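Gamma-glutamylcyclotransferase (Homo sapiens, PDB 3CRY) catalyses the release of 5-oxoproline from gamma-glutamyl dipeptides, may contribute to glutathione homeostasis, and induces cytochrome c release from mitochondria. Local coordinates at residues A[63-67]-A[166-172]. The protein carries 1 engineered substitution. Residues are numbered along the deposited sequence; the frame is centred on the assembly and turned at random.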
ATOM      1  N   THR A  63      20.342  -2.759 -10.278  1.00 14.40           N
ATOM      2  CA  THR A  63      20.303  -4.194 -10.553  1.00 13.90           C
ATOM      3  C   THR A  63      19.760  -4.431 -11.969  1.00 13.17           C
ATOM      4  O   THR A  63      20.303  -5.230 -12.719  1.00 13.14           O
ATOM      5  CB  THR A  63      19.410  -4.928  -9.533  1.00 14.09           C
ATOM      6  OG1 THR A  63      20.026  -4.839  -8.247  1.00 16.52           O
ATOM      7  CG2 THR A  63      19.221  -6.418  -9.899  1.00 13.44           C
ATOM      8  N   TRP A  64      18.690  -3.716 -12.308  1.00 11.48           N
ATOM      9  CA  TRP A  64      17.943  -3.990 -13.534  1.00 10.93           C
ATOM     10  C   TRP A  64      18.142  -2.956 -14.659  1.00 10.78           C
ATOM     11  O   TRP A  64      17.868  -3.248 -15.819  1.00 11.37           O
ATOM     12  CB  TRP A  64      16.459  -4.129 -13.193  1.00 10.34           C
ATOM     13  CG  TRP A  64      16.180  -5.334 -12.308  1.00 10.66           C
ATOM     14  CD1 TRP A  64      15.786  -5.324 -10.987  1.00  9.63           C
ATOM     15  CD2 TRP A  64      16.271  -6.711 -12.685  1.00 10.30           C
ATOM     16  NE1 TRP A  64      15.618  -6.614 -10.532  1.00 10.32           N
ATOM     17  CE2 TRP A  64      15.905  -7.484 -11.555  1.00 10.21           C
ATOM     18  CE3 TRP A  64      16.610  -7.373 -13.878  1.00 11.62           C
ATOM     19  CZ2 TRP A  64      15.883  -8.881 -11.584  1.00  9.20           C
ATOM     20  CZ3 TRP A  64      16.580  -8.770 -13.913  1.00 10.55           C
ATOM     21  CH2 TRP A  64      16.221  -9.508 -12.777  1.00  9.52           C
ATOM     22  N   HIS A  65      18.588  -1.754 -14.318  1.00 10.34           N
ATOM     23  CA  HIS A  65      18.830  -0.724 -15.337  1.00 10.37           C
ATOM     24  C   HIS A  65      17.580  -0.325 -16.166  1.00  9.94           C
ATOM     25  O   HIS A  65      17.656  -0.058 -17.376  1.00 10.70           O
ATOM     26  CB  HIS A  65      20.013  -1.148 -16.242  1.00 11.16           C
ATOM     27  CG  HIS A  65      21.288  -1.394 -15.486  1.00 13.37           C
ATOM     28  ND1 HIS A  65      22.023  -0.374 -14.928  1.00 16.40           N
ATOM     29  CD2 HIS A  65      21.952  -2.538 -15.189  1.00 16.85           C
ATOM     30  CE1 HIS A  65      23.084  -0.877 -14.318  1.00 16.60           C
ATOM     31  NE2 HIS A  65      23.070  -2.188 -14.472  1.00 16.66           N
ATOM     32  N   GLY A  66      16.431  -0.284 -15.497  1.00  9.20           N
ATOM     33  CA  GLY A  66      15.173   0.141 -16.111  1.00  8.22           C
ATOM     34  C   GLY A  66      14.105   0.211 -15.036  1.00  7.60           C
ATOM     35  O   GLY A  66      14.389  -0.063 -13.861  1.00  8.16           O
ATOM     36  N   GLY A  67      12.889   0.557 -15.437  1.00  7.62           N
ATOM     37  CA  GLY A  67      11.746   0.625 -14.494  1.00  6.80           C
ATOM     38  C   GLY A  67      11.477  -0.755 -13.925  1.00  7.08           C
ATOM     39  O   GLY A  67      11.589  -1.772 -14.629  1.00  7.07           O
ATOM     40  N   ASN A 166      12.973  -0.627 -22.469  1.00  9.26           N
ATOM     41  CA  ASN A 166      13.917   0.407 -22.844  1.00  9.51           C
ATOM     42  C   ASN A 166      15.009  -0.177 -23.754  1.00 10.39           C
ATOM     43  O   ASN A 166      14.930  -1.329 -24.160  1.00 10.12           O
ATOM     44  CB  ASN A 166      14.487   1.136 -21.618  1.00  9.52           C
ATOM     45  CG  ASN A 166      15.437   0.282 -20.774  1.00  8.78           C
ATOM     46  OD1 ASN A 166      16.043  -0.691 -21.232  1.00  9.30           O
ATOM     47  ND2 ASN A 166      15.581   0.672 -19.530  1.00  9.99           N
ATOM     48  N   ASP A 167      16.028   0.615 -24.058  1.00 12.15           N
ATOM     49  CA  ASP A 167      17.094   0.147 -24.957  1.00 13.34           C
ATOM     50  C   ASP A 167      18.399  -0.214 -24.224  1.00 13.64           C
ATOM     51  O   ASP A 167      19.509  -0.108 -24.793  1.00 14.11           O
ATOM     52  CB  ASP A 167      17.330   1.193 -26.074  1.00 14.99           C
ATOM     53  CG  ASP A 167      17.915   2.484 -25.535  1.00 15.91           C
ATOM     54  OD1 ASP A 167      17.932   2.651 -24.294  1.00 17.05           O
ATOM     55  OD2 ASP A 167      18.371   3.338 -26.350  1.00 20.84           O
ATOM     56  N   TYR A 168      18.296  -0.662 -22.964  1.00 12.74           N
ATOM     57  CA  TYR A 168      19.487  -1.089 -22.228  1.00 10.99           C
ATOM     58  C   TYR A 168      20.096  -2.375 -22.791  1.00 10.92           C
ATOM     59  O   TYR A 168      19.491  -3.448 -22.705  1.00 10.12           O
ATOM     60  CB  TYR A 168      19.213  -1.278 -20.720  1.00 11.10           C
ATOM     61  CG  TYR A 168      20.481  -1.552 -19.951  1.00 11.51           C
ATOM     62  CD1 TYR A 168      21.374  -0.507 -19.646  1.00 10.57           C
ATOM     63  CD2 TYR A 168      20.812  -2.850 -19.539  1.00 10.26           C
ATOM     64  CE1 TYR A 168      22.566  -0.757 -18.960  1.00 11.40           C
ATOM     65  CE2 TYR A 168      21.986  -3.107 -18.848  1.00 10.57           C
ATOM     66  CZ  TYR A 168      22.865  -2.068 -18.560  1.00 11.44           C
ATOM     67  OH  TYR A 168      24.031  -2.338 -17.877  1.00 12.60           O
ATOM     68  N   THR A 169      21.306  -2.283 -23.326  1.00  9.24           N
ATOM     69  CA  THR A 169      21.988  -3.468 -23.856  1.00 10.76           C
ATOM     70  C   THR A 169      23.370  -3.624 -23.205  1.00 11.23           C
ATOM     71  O   THR A 169      24.256  -4.320 -23.733  1.00 12.21           O
ATOM     72  CB  THR A 169      22.125  -3.389 -25.397  1.00 10.63           C
ATOM     73  OG1 THR A 169      22.854  -2.194 -25.739  1.00  9.50           O
ATOM     74  CG2 THR A 169      20.764  -3.332 -26.064  1.00 12.05           C
ATOM     75  N   GLY A 170      23.546  -2.951 -22.066  1.00 12.51           N
ATOM     76  CA  GLY A 170      24.783  -3.027 -21.313  1.00 14.50           C
ATOM     77  C   GLY A 170      24.895  -4.324 -20.529  1.00 16.61           C
ATOM     78  O   GLY A 170      24.060  -5.223 -20.661  1.00 15.91           O
ATOM     79  N   LYS A 171      25.953  -4.393 -19.723  1.00 18.86           N
ATOM     80  CA  LYS A 171      26.196  -5.461 -18.752  1.00 21.10           C
ATOM     81  C   LYS A 171      25.078  -5.596 -17.707  1.00 21.80           C
ATOM     82  O   LYS A 171      24.579  -4.598 -17.203  1.00 22.16           O
ATOM     83  CB  LYS A 171      27.492  -5.110 -18.003  1.00 21.55           C
ATOM     84  CG  LYS A 171      28.763  -5.671 -18.593  1.00 24.05           C
ATOM     85  CD  LYS A 171      29.383  -6.646 -17.609  1.00 27.28           C
ATOM     86  CE  LYS A 171      29.584  -8.011 -18.243  1.00 30.33           C
ATOM     87  NZ  LYS A 171      29.751  -9.061 -17.210  1.00 31.25           N
ATOM     88  N   VAL A 172      24.693  -6.829 -17.368  1.00 23.31           N
ATOM     89  CA  VAL A 172      23.969  -7.070 -16.097  1.00 23.66           C
ATOM     90  C   VAL A 172      24.748  -8.048 -15.209  1.00 23.38           C
ATOM     91  O   VAL A 172      25.744  -8.607 -15.653  1.00 23.43           O
ATOM     92  CB  VAL A 172      22.484  -7.500 -16.269  1.00 24.05           C
ATOM     93  CG1 VAL A 172      21.694  -6.450 -17.088  1.00 24.18           C
ATOM     94  CG2 VAL A 172      22.359  -8.900 -16.869  1.00 24.73           C
TER
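His65 lies over one face of the Tyr168 ring in an offset stack, the ring centroids 4.4 Å apart and the planes 14° from parallel. The offset puts the CB of His65 above the centre of the phenol, a CH-pi contact 3.5 Å from the centroid, and carries the imidazole out over the hydroxyl end, where His65 CD2 is 3.4 Å from Tyr168 OH. A chi1 of -173° swings the Tyr168 ring away from its own backbone N and under the His65 side chain. Gly170 N sits over the centre of the opposite face, so the phenol is sandwiched. Tyr168 OH also points at Lys171 O, near the ring plane, at a modelled 2.4 Å, too short to be taken at face value. Replacing the tyrosine by alanine would take away the surface under the imidazole and is likely to open a gap between His65 CB and Gly170 N, with the imidazole freer to turn.

Two irregular loops meet here: 63-67 runs into strand 68-74, while 166-172 joins helix 154-161 to the C-terminal helix 174-181. From the first of them, the ring of Trp64 meets that of Tyr139, a residue inferred to bind substrate.

The polar link is made by Asn166, whose ND2 donates to His65 O at 3.1 Å, on a lone pair in the carbonyl plane. Its OD1 accepts from Tyr168 N, which comes in from above the amide's carbonyl plane at 2.8 Å and closes an Asx turn; the two bonds together hold the amide's rotation. Val172 CG1 approaches the imidazole edge, 4.4 Å from His65 CD2.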